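Local structure of putative lipoprotein (Bacteroides thetaiotaomicron, 4Q1Z) at residues W179-N184 with C196-F201; Q130-Y135 with F223-N228; V267-R270 with A276-P279; G175-K180 with P255-S260. The protein is of unknown function but, as a putative lipoprotein built of two beta-rich domains, is probably tethered to a bacterial membrane through a lipid. All blocks are in the same frame, centred on the assembly; numbering follows the deposited sequence.

Contact 1. Residues W179-N184 with C196-F201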
loop_
_atom_site.group_PDB
_atom_site.type_symbol
_atom_site.label_atom_id
_atom_site.label_comp_id
_atom_site.label_asym_id
_atom_site.label_seq_id
_atom_site.Cartn_x
_atom_site.Cartn_y
_atom_site.Cartn_z
ATOM N N TRP A 179 13.504 4.612 7.271
ATOM C CA TRP A 179 14.043 5.025 5.980
ATOM C C TRP A 179 13.048 5.980 5.350
ATOM O O TRP A 179 11.889 6.036 5.778
ATOM C CB TRP A 179 14.269 3.821 5.031
ATOM C CG TRP A 179 15.170 2.744 5.538
ATOM C CD1 TRP A 179 14.820 1.679 6.325
ATOM C CD2 TRP A 179 16.554 2.557 5.200
ATOM N NE1 TRP A 179 15.922 0.891 6.565
ATOM C CE2 TRP A 179 16.987 1.377 5.840
ATOM C CE3 TRP A 179 17.475 3.276 4.414
ATOM C CZ2 TRP A 179 18.294 0.878 5.685
ATOM C CZ3 TRP A 179 18.785 2.820 4.323
ATOM C CH2 TRP A 179 19.179 1.627 4.943
ATOM N N LYS A 180 13.482 6.710 4.322
ATOM C CA LYS A 180 12.588 7.554 3.534
ATOM C C LYS A 180 12.980 7.490 2.072
ATOM O O LYS A 180 14.110 7.144 1.726
ATOM C CB LYS A 180 12.485 9.012 4.041
ATOM C CG LYS A 180 13.647 9.942 3.752
ATOM C CD LYS A 180 13.283 11.324 4.249
ATOM C CE LYS A 180 14.465 12.247 4.282
ATOM N NZ LYS A 180 14.064 13.624 4.674
ATOM N N PHE A 181 12.038 7.798 1.211
ATOM C CA PHE A 181 12.328 7.865 -0.202
ATOM C C PHE A 181 13.079 9.167 -0.444
ATOM O O PHE A 181 12.708 10.191 0.151
ATOM C CB PHE A 181 11.022 7.816 -1.031
ATOM C CG PHE A 181 10.376 6.454 -1.143
ATOM C CD1 PHE A 181 10.719 5.584 -2.173
ATOM C CD2 PHE A 181 9.386 6.056 -0.244
ATOM C CE1 PHE A 181 10.102 4.337 -2.295
ATOM C CE2 PHE A 181 8.744 4.810 -0.384
ATOM C CZ PHE A 181 9.129 3.953 -1.394
ATOM N N PRO A 182 14.115 9.183 -1.322
ATOM C CA PRO A 182 14.734 10.475 -1.698
ATOM C C PRO A 182 13.773 11.302 -2.593
ATOM O O PRO A 182 12.620 10.904 -2.804
ATOM C CB PRO A 182 16.001 10.042 -2.442
ATOM C CG PRO A 182 15.680 8.713 -3.008
ATOM C CD PRO A 182 14.679 8.059 -2.105
ATOM N N GLY A 183 14.236 12.432 -3.117
ATOM C CA GLY A 183 13.420 13.276 -3.989
ATOM C C GLY A 183 12.994 14.596 -3.382
ATOM O O GLY A 183 12.698 14.677 -2.184
ATOM N N ASN A 184 12.943 15.638 -4.230
ATOM C CA ASN A 184 12.619 17.033 -3.892
ATOM C C ASN A 184 11.117 17.249 -3.607
ATOM O O ASN A 184 10.755 18.247 -2.982
ATOM C CB ASN A 184 13.081 17.990 -5.033
ATOM C CG ASN A 184 12.162 18.053 -6.259
ATOM O OD1 ASN A 184 11.666 17.040 -6.781
ATOM N ND2 ASN A 184 11.912 19.260 -6.752
ATOM N N CYS A 196 5.942 0.254 -6.746
ATOM C CA CYS A 196 7.311 0.531 -6.345
ATOM C C CYS A 196 7.783 -0.639 -5.491
ATOM O O CYS A 196 7.171 -0.938 -4.455
ATOM C CB CYS A 196 7.476 1.855 -5.613
ATOM S SG CYS A 196 9.197 2.226 -5.182
ATOM N N ILE A 197 8.825 -1.334 -5.959
ATOM C CA ILE A 197 9.424 -2.430 -5.215
ATOM C C ILE A 197 10.690 -1.889 -4.555
ATOM O O ILE A 197 11.464 -1.159 -5.180
ATOM C CB ILE A 197 9.712 -3.700 -6.091
ATOM C CG1 ILE A 197 8.444 -4.186 -6.839
ATOM C CG2 ILE A 197 10.369 -4.838 -5.266
ATOM C CD1 ILE A 197 8.697 -5.045 -7.992
ATOM N N ILE A 198 10.869 -2.241 -3.277
ATOM C CA ILE A 198 12.049 -1.956 -2.473
ATOM C C ILE A 198 12.588 -3.306 -2.050
ATOM O O ILE A 198 11.848 -4.104 -1.480
ATOM C CB ILE A 198 11.816 -1.003 -1.258
ATOM C CG1 ILE A 198 10.802 0.117 -1.564
ATOM C CG2 ILE A 198 13.141 -0.442 -0.793
ATOM C CD1 ILE A 198 10.097 0.646 -0.340
ATOM N N SER A 199 13.847 -3.580 -2.384
ATOM C CA SER A 199 14.550 -4.809 -2.029
ATOM C C SER A 199 15.592 -4.525 -0.965
ATOM O O SER A 199 16.106 -3.411 -0.904
ATOM C CB SER A 199 15.227 -5.405 -3.257
ATOM O OG SER A 199 14.365 -6.245 -4.006
ATOM N N GLN A 200 15.909 -5.514 -0.126
ATOM C CA GLN A 200 16.995 -5.399 0.853
ATOM C C GLN A 200 18.301 -5.240 0.056
ATOM O O GLN A 200 19.097 -4.347 0.327
ATOM C CB GLN A 200 17.038 -6.652 1.763
ATOM C CG GLN A 200 18.257 -6.715 2.658
ATOM C CD GLN A 200 18.626 -8.109 3.102
ATOM O OE1 GLN A 200 19.719 -8.596 2.805
ATOM N NE2 GLN A 200 17.775 -8.749 3.897
ATOM N N PHE A 201 18.465 -6.101 -0.973
ATOM C CA PHE A 201 19.600 -6.205 -1.883
ATOM C C PHE A 201 19.036 -6.398 -3.275
ATOM O O PHE A 201 18.596 -7.494 -3.609
ATOM C CB PHE A 201 20.495 -7.383 -1.423
ATOM C CG PHE A 201 21.653 -7.806 -2.303
ATOM C CD1 PHE A 201 22.555 -6.870 -2.789
ATOM C CD2 PHE A 201 21.894 -9.152 -2.559
ATOM C CE1 PHE A 201 23.628 -7.269 -3.588
ATOM C CE2 PHE A 201 22.970 -9.550 -3.343
ATOM C CZ PHE A 201 23.846 -8.610 -3.833
#

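Contact 2. Residues Q130-Y135 with F223-N228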
loop_
_atom_site.group_PDB
_atom_site.type_symbol
_atom_site.label_atom_id
_atom_site.label_comp_id
_atom_site.label_asym_id
_atom_site.label_seq_id
_atom_site.Cartn_x
_atom_site.Cartn_y
_atom_site.Cartn_z
ATOM N N GLN A 130 14.715 -10.572 0.449
ATOM C CA GLN A 130 13.618 -9.771 1.020
ATOM C C GLN A 130 13.204 -8.588 0.116
ATOM O O GLN A 130 14.069 -7.878 -0.396
ATOM C CB GLN A 130 14.002 -9.208 2.408
ATOM C CG GLN A 130 14.197 -10.257 3.492
ATOM C CD GLN A 130 14.315 -9.657 4.886
ATOM O OE1 GLN A 130 14.968 -8.627 5.119
ATOM N NE2 GLN A 130 13.724 -10.333 5.862
ATOM N N PHE A 131 11.896 -8.376 -0.067
ATOM C CA PHE A 131 11.362 -7.263 -0.848
ATOM C C PHE A 131 9.944 -6.895 -0.362
ATOM O O PHE A 131 9.249 -7.705 0.262
ATOM C CB PHE A 131 11.399 -7.525 -2.378
ATOM C CG PHE A 131 10.285 -8.378 -2.945
ATOM C CD1 PHE A 131 9.097 -7.797 -3.387
ATOM C CD2 PHE A 131 10.414 -9.764 -3.020
ATOM C CE1 PHE A 131 8.062 -8.585 -3.913
ATOM C CE2 PHE A 131 9.387 -10.549 -3.558
ATOM C CZ PHE A 131 8.225 -9.950 -4.016
ATOM N N TYR A 132 9.546 -5.645 -0.664
ATOM C CA TYR A 132 8.309 -4.945 -0.300
ATOM C C TYR A 132 7.800 -4.245 -1.524
ATOM O O TYR A 132 8.515 -3.418 -2.079
ATOM C CB TYR A 132 8.602 -3.891 0.820
ATOM C CG TYR A 132 9.451 -4.434 1.950
ATOM C CD1 TYR A 132 10.843 -4.365 1.897
ATOM C CD2 TYR A 132 8.869 -5.094 3.027
ATOM C CE1 TYR A 132 11.631 -4.925 2.895
ATOM C CE2 TYR A 132 9.650 -5.670 4.025
ATOM C CZ TYR A 132 11.031 -5.564 3.966
ATOM O OH TYR A 132 11.810 -6.093 4.969
ATOM N N GLU A 133 6.614 -4.618 -1.995
ATOM C CA GLU A 133 6.026 -4.013 -3.178
ATOM C C GLU A 133 4.840 -3.157 -2.744
ATOM O O GLU A 133 3.913 -3.647 -2.120
ATOM C CB GLU A 133 5.657 -5.067 -4.214
ATOM C CG GLU A 133 5.054 -4.494 -5.481
ATOM C CD GLU A 133 4.799 -5.480 -6.606
ATOM O OE1 GLU A 133 5.467 -6.538 -6.647
ATOM O OE2 GLU A 133 3.917 -5.190 -7.447
ATOM N N ILE A 134 4.940 -1.860 -3.039
ATOM C CA ILE A 134 4.044 -0.732 -2.762
ATOM C C ILE A 134 3.258 -0.456 -4.042
ATOM O O ILE A 134 3.857 -0.435 -5.104
ATOM C CB ILE A 134 4.980 0.447 -2.311
ATOM C CG1 ILE A 134 5.475 0.246 -0.896
ATOM C CG2 ILE A 134 4.430 1.848 -2.526
ATOM C CD1 ILE A 134 4.378 -0.234 0.023
ATOM N N TYR A 135 1.926 -0.292 -3.954
ATOM C CA TYR A 135 1.046 -0.087 -5.114
ATOM C C TYR A 135 0.195 1.177 -4.981
ATOM O O TYR A 135 -0.344 1.459 -3.907
ATOM C CB TYR A 135 0.133 -1.325 -5.277
ATOM C CG TYR A 135 -0.841 -1.343 -6.449
ATOM C CD1 TYR A 135 -0.422 -1.710 -7.726
ATOM C CD2 TYR A 135 -2.208 -1.140 -6.248
ATOM C CE1 TYR A 135 -1.323 -1.790 -8.793
ATOM C CE2 TYR A 135 -3.117 -1.204 -7.310
ATOM C CZ TYR A 135 -2.672 -1.547 -8.577
ATOM O OH TYR A 135 -3.562 -1.631 -9.626
ATOM N N PHE A 223 13.817 0.604 -5.946
ATOM C CA PHE A 223 14.620 1.005 -4.794
ATOM C C PHE A 223 15.247 -0.181 -4.071
ATOM O O PHE A 223 14.863 -1.332 -4.283
ATOM C CB PHE A 223 13.777 1.837 -3.801
ATOM C CG PHE A 223 13.630 3.273 -4.231
ATOM C CD1 PHE A 223 12.661 3.641 -5.154
ATOM C CD2 PHE A 223 14.524 4.239 -3.791
ATOM C CE1 PHE A 223 12.571 4.959 -5.607
ATOM C CE2 PHE A 223 14.449 5.545 -4.259
ATOM C CZ PHE A 223 13.462 5.904 -5.148
ATOM N N GLU A 224 16.255 0.118 -3.241
ATOM C CA GLU A 224 16.936 -0.841 -2.391
ATOM C C GLU A 224 17.409 -0.176 -1.126
ATOM O O GLU A 224 17.632 1.020 -1.118
ATOM C CB GLU A 224 18.091 -1.537 -3.102
ATOM C CG GLU A 224 19.249 -0.646 -3.493
ATOM C CD GLU A 224 20.465 -1.422 -3.932
ATOM O OE1 GLU A 224 20.483 -2.658 -3.748
ATOM O OE2 GLU A 224 21.397 -0.794 -4.479
ATOM N N PHE A 225 17.515 -0.959 -0.044
ATOM C CA PHE A 225 18.012 -0.534 1.262
ATOM C C PHE A 225 19.521 -0.791 1.333
ATOM O O PHE A 225 19.956 -1.660 2.096
ATOM C CB PHE A 225 17.287 -1.294 2.374
ATOM C CG PHE A 225 15.807 -1.047 2.483
ATOM C CD1 PHE A 225 15.322 0.121 3.067
ATOM C CD2 PHE A 225 14.894 -2.027 2.106
ATOM C CE1 PHE A 225 13.945 0.334 3.216
ATOM C CE2 PHE A 225 13.510 -1.823 2.275
ATOM C CZ PHE A 225 13.048 -0.635 2.820
ATOM N N ASN A 226 20.316 -0.085 0.508
ATOM C CA ASN A 226 21.767 -0.280 0.485
ATOM C C ASN A 226 22.429 0.203 1.809
ATOM O O ASN A 226 22.103 1.268 2.322
ATOM C CB ASN A 226 22.370 0.436 -0.720
ATOM C CG ASN A 226 23.857 0.356 -0.858
ATOM O OD1 ASN A 226 24.489 -0.671 -0.610
ATOM N ND2 ASN A 226 24.446 1.440 -1.317
HETATM N N MSE A 227 23.337 -0.603 2.364
HETATM C CA MSE A 227 24.051 -0.255 3.591
HETATM C C MSE A 227 25.563 -0.432 3.368
HETATM O O MSE A 227 26.351 -0.497 4.329
HETATM C CB MSE A 227 23.544 -1.090 4.784
HETATM C CG MSE A 227 22.079 -0.810 5.102
HETATM SE SE MSE A 227 21.449 -1.578 6.733
HETATM C CE MSE A 227 22.308 -0.385 8.004
ATOM N N ASN A 228 25.940 -0.504 2.079
ATOM C CA ASN A 228 27.299 -0.636 1.545
ATOM C C ASN A 228 28.017 -1.833 2.144
ATOM O O ASN A 228 29.086 -1.710 2.751
ATOM C CB ASN A 228 28.105 0.668 1.698
ATOM C CG ASN A 228 27.387 1.870 1.102
ATOM O OD1 ASN A 228 27.141 1.948 -0.120
ATOM N ND2 ASN A 228 26.953 2.782 1.973
#

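Contact 3. Residues V267-R270 with A276-P279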
loop_
_atom_site.group_PDB
_atom_site.type_symbol
_atom_site.label_atom_id
_atom_site.label_comp_id
_atom_site.label_asym_id
_atom_site.label_seq_id
_atom_site.Cartn_x
_atom_site.Cartn_y
_atom_site.Cartn_z
ATOM N N VAL A 267 5.502 -0.572 8.259
ATOM C CA VAL A 267 4.673 0.627 8.081
ATOM C C VAL A 267 5.271 1.541 7.016
ATOM O O VAL A 267 6.490 1.680 6.914
ATOM C CB VAL A 267 4.384 1.463 9.382
ATOM C CG1 VAL A 267 3.492 0.713 10.370
ATOM C CG2 VAL A 267 5.659 1.962 10.053
ATOM N N ILE A 268 4.386 2.222 6.274
ATOM C CA ILE A 268 4.731 3.316 5.373
ATOM C C ILE A 268 3.926 4.500 5.867
ATOM O O ILE A 268 2.740 4.341 6.206
ATOM C CB ILE A 268 4.622 3.067 3.854
ATOM C CG1 ILE A 268 3.241 2.462 3.436
ATOM C CG2 ILE A 268 5.863 2.257 3.357
ATOM C CD1 ILE A 268 2.881 2.626 1.993
ATOM N N PHE A 269 4.577 5.665 6.008
ATOM C CA PHE A 269 3.899 6.837 6.565
ATOM C C PHE A 269 4.397 8.147 5.951
ATOM O O PHE A 269 5.561 8.271 5.528
ATOM C CB PHE A 269 4.013 6.864 8.091
ATOM C CG PHE A 269 5.403 6.963 8.687
ATOM C CD1 PHE A 269 6.182 5.819 8.875
ATOM C CD2 PHE A 269 5.901 8.193 9.148
ATOM C CE1 PHE A 269 7.440 5.902 9.480
ATOM C CE2 PHE A 269 7.157 8.273 9.746
ATOM C CZ PHE A 269 7.905 7.123 9.937
ATOM N N ARG A 270 3.467 9.114 5.900
ATOM C CA ARG A 270 3.697 10.442 5.331
ATOM C C ARG A 270 3.599 11.518 6.412
ATOM O O ARG A 270 2.668 11.532 7.206
ATOM C CB ARG A 270 2.682 10.719 4.196
ATOM C CG ARG A 270 3.120 11.806 3.217
ATOM C CD ARG A 270 1.986 12.236 2.299
ATOM N NE ARG A 270 2.468 13.027 1.164
ATOM C CZ ARG A 270 2.606 14.352 1.165
ATOM N NH1 ARG A 270 2.299 15.058 2.247
ATOM N NH2 ARG A 270 3.052 14.980 0.085
ATOM N N ALA A 276 6.411 19.037 11.484
ATOM C CA ALA A 276 7.774 18.592 11.719
ATOM C C ALA A 276 7.788 17.276 12.490
ATOM O O ALA A 276 6.941 17.054 13.357
ATOM C CB ALA A 276 8.539 19.650 12.480
ATOM N N TRP A 277 8.733 16.395 12.145
ATOM C CA TRP A 277 8.925 15.096 12.784
ATOM C C TRP A 277 10.404 14.681 12.690
ATOM O O TRP A 277 10.886 14.280 11.614
ATOM C CB TRP A 277 8.001 14.023 12.174
ATOM C CG TRP A 277 8.101 12.690 12.864
ATOM C CD1 TRP A 277 7.569 12.350 14.071
ATOM C CD2 TRP A 277 8.810 11.524 12.396
ATOM N NE1 TRP A 277 7.906 11.049 14.393
ATOM C CE2 TRP A 277 8.649 10.513 13.373
ATOM C CE3 TRP A 277 9.555 11.230 11.231
ATOM C CZ2 TRP A 277 9.191 9.233 13.223
ATOM C CZ3 TRP A 277 10.092 9.960 11.084
ATOM C CH2 TRP A 277 9.890 8.972 12.060
ATOM N N ASP A 278 11.113 14.742 13.830
ATOM C CA ASP A 278 12.529 14.372 13.872
ATOM C C ASP A 278 12.804 13.396 15.048
ATOM O O ASP A 278 13.108 13.840 16.160
ATOM C CB ASP A 278 13.402 15.638 13.947
ATOM C CG ASP A 278 14.886 15.448 13.746
ATOM O OD1 ASP A 278 15.372 14.299 13.872
ATOM O OD2 ASP A 278 15.571 16.446 13.519
ATOM N N PRO A 279 12.740 12.064 14.811
ATOM C CA PRO A 279 12.997 11.103 15.912
ATOM C C PRO A 279 14.453 11.092 16.421
ATOM O O PRO A 279 14.731 10.559 17.501
ATOM C CB PRO A 279 12.620 9.752 15.289
ATOM C CG PRO A 279 12.873 9.940 13.817
ATOM C CD PRO A 279 12.399 11.358 13.556
#

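Contact 4. Residues G175-K180 with P255-S260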
loop_
_atom_site.group_PDB
_atom_site.type_symbol
_atom_site.label_atom_id
_atom_site.label_comp_id
_atom_site.label_asym_id
_atom_site.label_seq_id
_atom_site.Cartn_x
_atom_site.Cartn_y
_atom_site.Cartn_z
ATOM N N GLY A 175 9.135 2.480 16.079
ATOM C CA GLY A 175 10.038 2.020 15.027
ATOM C C GLY A 175 11.437 1.677 15.482
ATOM O O GLY A 175 12.051 2.419 16.265
ATOM N N GLU A 176 11.932 0.532 14.970
ATOM C CA GLU A 176 13.265 0.000 15.191
ATOM C C GLU A 176 14.240 0.777 14.283
ATOM O O GLU A 176 15.191 1.404 14.784
ATOM C CB GLU A 176 13.282 -1.504 14.905
ATOM C CG GLU A 176 14.585 -2.182 15.281
ATOM C CD GLU A 176 14.773 -3.527 14.618
ATOM O OE1 GLU A 176 14.220 -4.520 15.140
ATOM O OE2 GLU A 176 15.447 -3.585 13.561
ATOM N N ARG A 177 13.964 0.755 12.941
ATOM C CA ARG A 177 14.708 1.474 11.890
ATOM C C ARG A 177 13.713 2.187 10.955
ATOM O O ARG A 177 12.634 1.665 10.686
ATOM C CB ARG A 177 15.664 0.551 11.102
ATOM C CG ARG A 177 16.762 1.344 10.396
ATOM C CD ARG A 177 17.648 0.501 9.511
ATOM N NE ARG A 177 18.385 -0.533 10.247
ATOM C CZ ARG A 177 19.624 -0.391 10.720
ATOM N NH1 ARG A 177 20.276 0.754 10.563
ATOM N NH2 ARG A 177 20.211 -1.389 11.364
ATOM N N VAL A 178 14.057 3.406 10.533
ATOM C CA VAL A 178 13.249 4.292 9.668
ATOM C C VAL A 178 14.098 4.716 8.454
ATOM O O VAL A 178 15.272 5.072 8.595
ATOM C CB VAL A 178 12.685 5.559 10.415
ATOM C CG1 VAL A 178 11.641 6.278 9.570
ATOM C CG2 VAL A 178 12.133 5.227 11.815
ATOM N N TRP A 179 13.504 4.612 7.271
ATOM C CA TRP A 179 14.043 5.025 5.980
ATOM C C TRP A 179 13.048 5.980 5.350
ATOM O O TRP A 179 11.889 6.036 5.778
ATOM C CB TRP A 179 14.269 3.821 5.031
ATOM C CG TRP A 179 15.170 2.744 5.538
ATOM C CD1 TRP A 179 14.820 1.679 6.325
ATOM C CD2 TRP A 179 16.554 2.557 5.200
ATOM N NE1 TRP A 179 15.922 0.891 6.565
ATOM C CE2 TRP A 179 16.987 1.377 5.840
ATOM C CE3 TRP A 179 17.475 3.276 4.414
ATOM C CZ2 TRP A 179 18.294 0.878 5.685
ATOM C CZ3 TRP A 179 18.785 2.820 4.323
ATOM C CH2 TRP A 179 19.179 1.627 4.943
ATOM N N LYS A 180 13.482 6.710 4.322
ATOM C CA LYS A 180 12.588 7.554 3.534
ATOM C C LYS A 180 12.980 7.490 2.072
ATOM O O LYS A 180 14.110 7.144 1.726
ATOM C CB LYS A 180 12.485 9.012 4.041
ATOM C CG LYS A 180 13.647 9.942 3.752
ATOM C CD LYS A 180 13.283 11.324 4.249
ATOM C CE LYS A 180 14.465 12.247 4.282
ATOM N NZ LYS A 180 14.064 13.624 4.674
ATOM N N PRO A 255 25.251 -4.765 8.794
ATOM C CA PRO A 255 25.610 -4.761 7.350
ATOM C C PRO A 255 24.444 -4.788 6.349
ATOM O O PRO A 255 24.630 -4.320 5.226
ATOM C CB PRO A 255 26.460 -6.026 7.178
ATOM C CG PRO A 255 26.302 -6.816 8.424
ATOM C CD PRO A 255 25.398 -6.112 9.387
ATOM N N GLN A 256 23.280 -5.369 6.711
ATOM C CA GLN A 256 22.081 -5.470 5.840
ATOM C C GLN A 256 20.923 -5.058 6.622
ATOM O O GLN A 256 20.975 -5.136 7.839
ATOM C CB GLN A 256 21.764 -6.903 5.300
ATOM C CG GLN A 256 22.896 -7.887 5.143
ATOM C CD GLN A 256 23.433 -8.523 6.391
ATOM O OE1 GLN A 256 22.725 -8.723 7.385
ATOM N NE2 GLN A 256 24.718 -8.886 6.332
ATOM N N TYR A 257 19.829 -4.689 5.926
ATOM C CA TYR A 257 18.575 -4.350 6.537
ATOM C C TYR A 257 17.779 -5.622 6.480
ATOM O O TYR A 257 17.024 -5.886 5.532
ATOM C CB TYR A 257 17.909 -3.141 5.844
ATOM C CG TYR A 257 16.584 -2.753 6.477
ATOM C CD1 TYR A 257 16.458 -2.629 7.862
ATOM C CD2 TYR A 257 15.457 -2.522 5.694
ATOM C CE1 TYR A 257 15.236 -2.318 8.452
ATOM C CE2 TYR A 257 14.239 -2.173 6.270
ATOM C CZ TYR A 257 14.133 -2.076 7.651
ATOM O OH TYR A 257 12.944 -1.743 8.234
ATOM N N LEU A 258 18.023 -6.475 7.477
ATOM C CA LEU A 258 17.333 -7.747 7.566
ATOM C C LEU A 258 16.225 -7.622 8.581
ATOM O O LEU A 258 16.495 -7.556 9.778
ATOM C CB LEU A 258 18.308 -8.909 7.904
ATOM C CG LEU A 258 17.690 -10.287 8.181
ATOM C CD1 LEU A 258 17.076 -10.903 6.931
ATOM C CD2 LEU A 258 18.682 -11.202 8.792
ATOM N N THR A 259 14.975 -7.576 8.107
ATOM C CA THR A 259 13.800 -7.597 8.976
ATOM C C THR A 259 13.602 -9.098 9.411
ATOM O O THR A 259 14.168 -9.995 8.797
ATOM C CB THR A 259 12.591 -6.904 8.308
ATOM O OG1 THR A 259 12.144 -7.603 7.145
ATOM C CG2 THR A 259 12.875 -5.453 7.958
ATOM N N SER A 260 12.884 -9.354 10.510
ATOM C CA SER A 260 12.653 -10.706 11.049
ATOM C C SER A 260 12.189 -11.716 9.977
ATOM O O SER A 260 11.173 -11.489 9.304
ATOM C CB SER A 260 11.626 -10.652 12.178
ATOM O OG SER A 260 11.735 -11.775 13.031
#

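Contact 1. Residues W179-N184 with C196-F201
The flat group here is the phenyl ring of F181, and both partners meet it obliquely at its outer end, neither squarely over a face nor in its plane. C196 SG lies 3.7 Å from F181 CE1, while the methyl carbon I198 CD1 comes to 3.6 Å from F181 CZ, so sulfur and methyl, both buried, share the far end of the ring. Seen from the ring centroid, C196 SG stands 73° off the normal, a Cys sulfur-aromatic contact in which a polarisable sulfur meets ring carbons. F223 adds an edge-to-face partner for the same ring. F181 immediately follows strand 177-180, whereas C196 and I198 belong to strand 195-199 of the same mixed sheet. Strands 238-245 and 223-224 come between them in the sheet order, yet F181 CA and I198 CA are 10.1 Å apart, consistent with a sheet that curls toward this face. Strand alternation puts C196 and I198 on the same face, with I197 turned away. The F181 ring bridges the gap because CG stands anti to the carbonyl carbon (chi1 -76°), carrying the ring's end nearer strand 195-199. Replacing F181 by an alanine would probably open a gap beside C196 SG and I198 CD1 and leave F223 without this edge-to-face partner.

Contact 2. Residues Q130-Y135 with F223-N228
Two aromatic rings, Y132 and F225, meet almost at right angles, with planes 84° apart, yet the pair is neither a stack nor a true edge-to-face pair. One corner atom does the touching: F225 CE2 is 3.7 Å from both Y132 CE1 and Y132 CD1, and Y132 CD1 lies in the plane of the F225 ring, at its edge. The centroids remain 5.9 Å apart, so the rings touch through this one corner of F225. Each ring has CG anti to its own carbonyl carbon, which turns the two toward each other (chi1 -46° for Y132). Phenylalanine suits a buried position where carbon meets carbon; tyrosine adds a hydroxyl that forms a hydrogen bond with T259 OG1, helping to hold the far end of its ring. Just beyond F225, N226 OD1 accepts a hydrogen bond from N228 N at 3.1 Å, the donor standing above the carbonyl plane, an Asx turn, and N226 ND2 reaches back to N228 OD1 at 3.0 Å. N226 ND2 also bonds D239 OD2. I198 of strand 195-199 packs against F225, and Y132 of strand 131-136 and F225, just past strand 223-224, meet across that middle strand on one face of the mixed sheet.

Contact 3. Residues V267-R270 with A276-P279
F269, at the end of strand 265-269, meets W277 of the loop that follows. V267 and I268 lead up to it and hold the strand in the sheet, V267 through backbone hydrogen bonding with A150 and I268 with L308 and D309 on the other flank. F269 then turns its ring toward the loop, its CG lodged between the backbone N and the carbonyl carbon (chi1 62°). The result is a T-shaped pair: the edge of F269 points at the face of the six-membered ring of W277, with the planes at 90° and the centroids 5.1 Å apart. F269 CZ approaches W277 CH2 at 3.4 Å, and F269 CE2 stands 3.6 Å above the indole plane, offset toward the rim. On the opposite face of the indole, P279 CD stands 3.5 Å above the plane, also toward the rim, so W277 is clamped between the phenyl edge and its own loop's proline. Tryptophan fits here because it offers a broad face on both sides together with an N-H, and W277 NE1 spends that on the carbonyl oxygen of K301. R270 then carries the chain past the contact, with backbone hydrogen bonding to Y306. Strand 265-269 runs between 148-152 and 307-312 in the large sheet; Y148 of the former meets both aromatic rings, and I302 of strand 299-303 touches both side chains as well.

Contact 4. Residues G175-K180 with P255-S260
A loop laid over a strand brings Y257 of 255-260 onto W179 and R177 of strand 177-180. W179 presents an edge to the face of Y257: its NE1 stands 3.4 Å above the phenol plane, over the ring centre, and is 3.5 Å from Y257 CE2. The five-membered ring and the phenol are tilted by 57°, with centroids 4.5 Å apart, so the polar N-H corner of the indole lies over the pi cloud. Strand alternation sets R177 and W179 on one face with V178 on the other, and strand 177-180 is itself flanked in the sheet by 148-152 and 238-245. From 148-152, N151 OD1 hydrogen-bonds Y257 OH, so tyrosine serves both as an aromatic surface and as a polar tether. Exchanging Y257 for an alanine would probably leave the indole edge without its aromatic face and N151 OD1 without its hydroxyl mate. R177 runs alongside the same ring: its CD and NE are each 3.7 Å from Y257 CD1. Its chain bends at CG-CD (chi3 -62°), leaving the guanidinium 79° from the phenol plane, while R177 NH1 forms hydrogen bonds to M251 O and H242 NE2.

All four contacts reach the larger, eleven-strand sheet, and none uses the N-terminal seven-strand sheet. Centres of contacts 1 and 2 lie about 6 Å apart and those of contacts 2 and 3, the farthest pair, about 18 Å. The strands of contact 2 flank 195-199, which carries one side of contact 1 and pairs with 131-136 (I198 O to Y132 N, 2.9 Å). Contacts 1 and 4 both start from strand 177-180. Along the chain, contact 1 is nested within contact 2, contacts 2 and 4 interleave, and contact 3 closes last. V178 touches F269 and W277, joining contact 4 to contact 3, so segments far apart in sequence are brought together on the larger sheet.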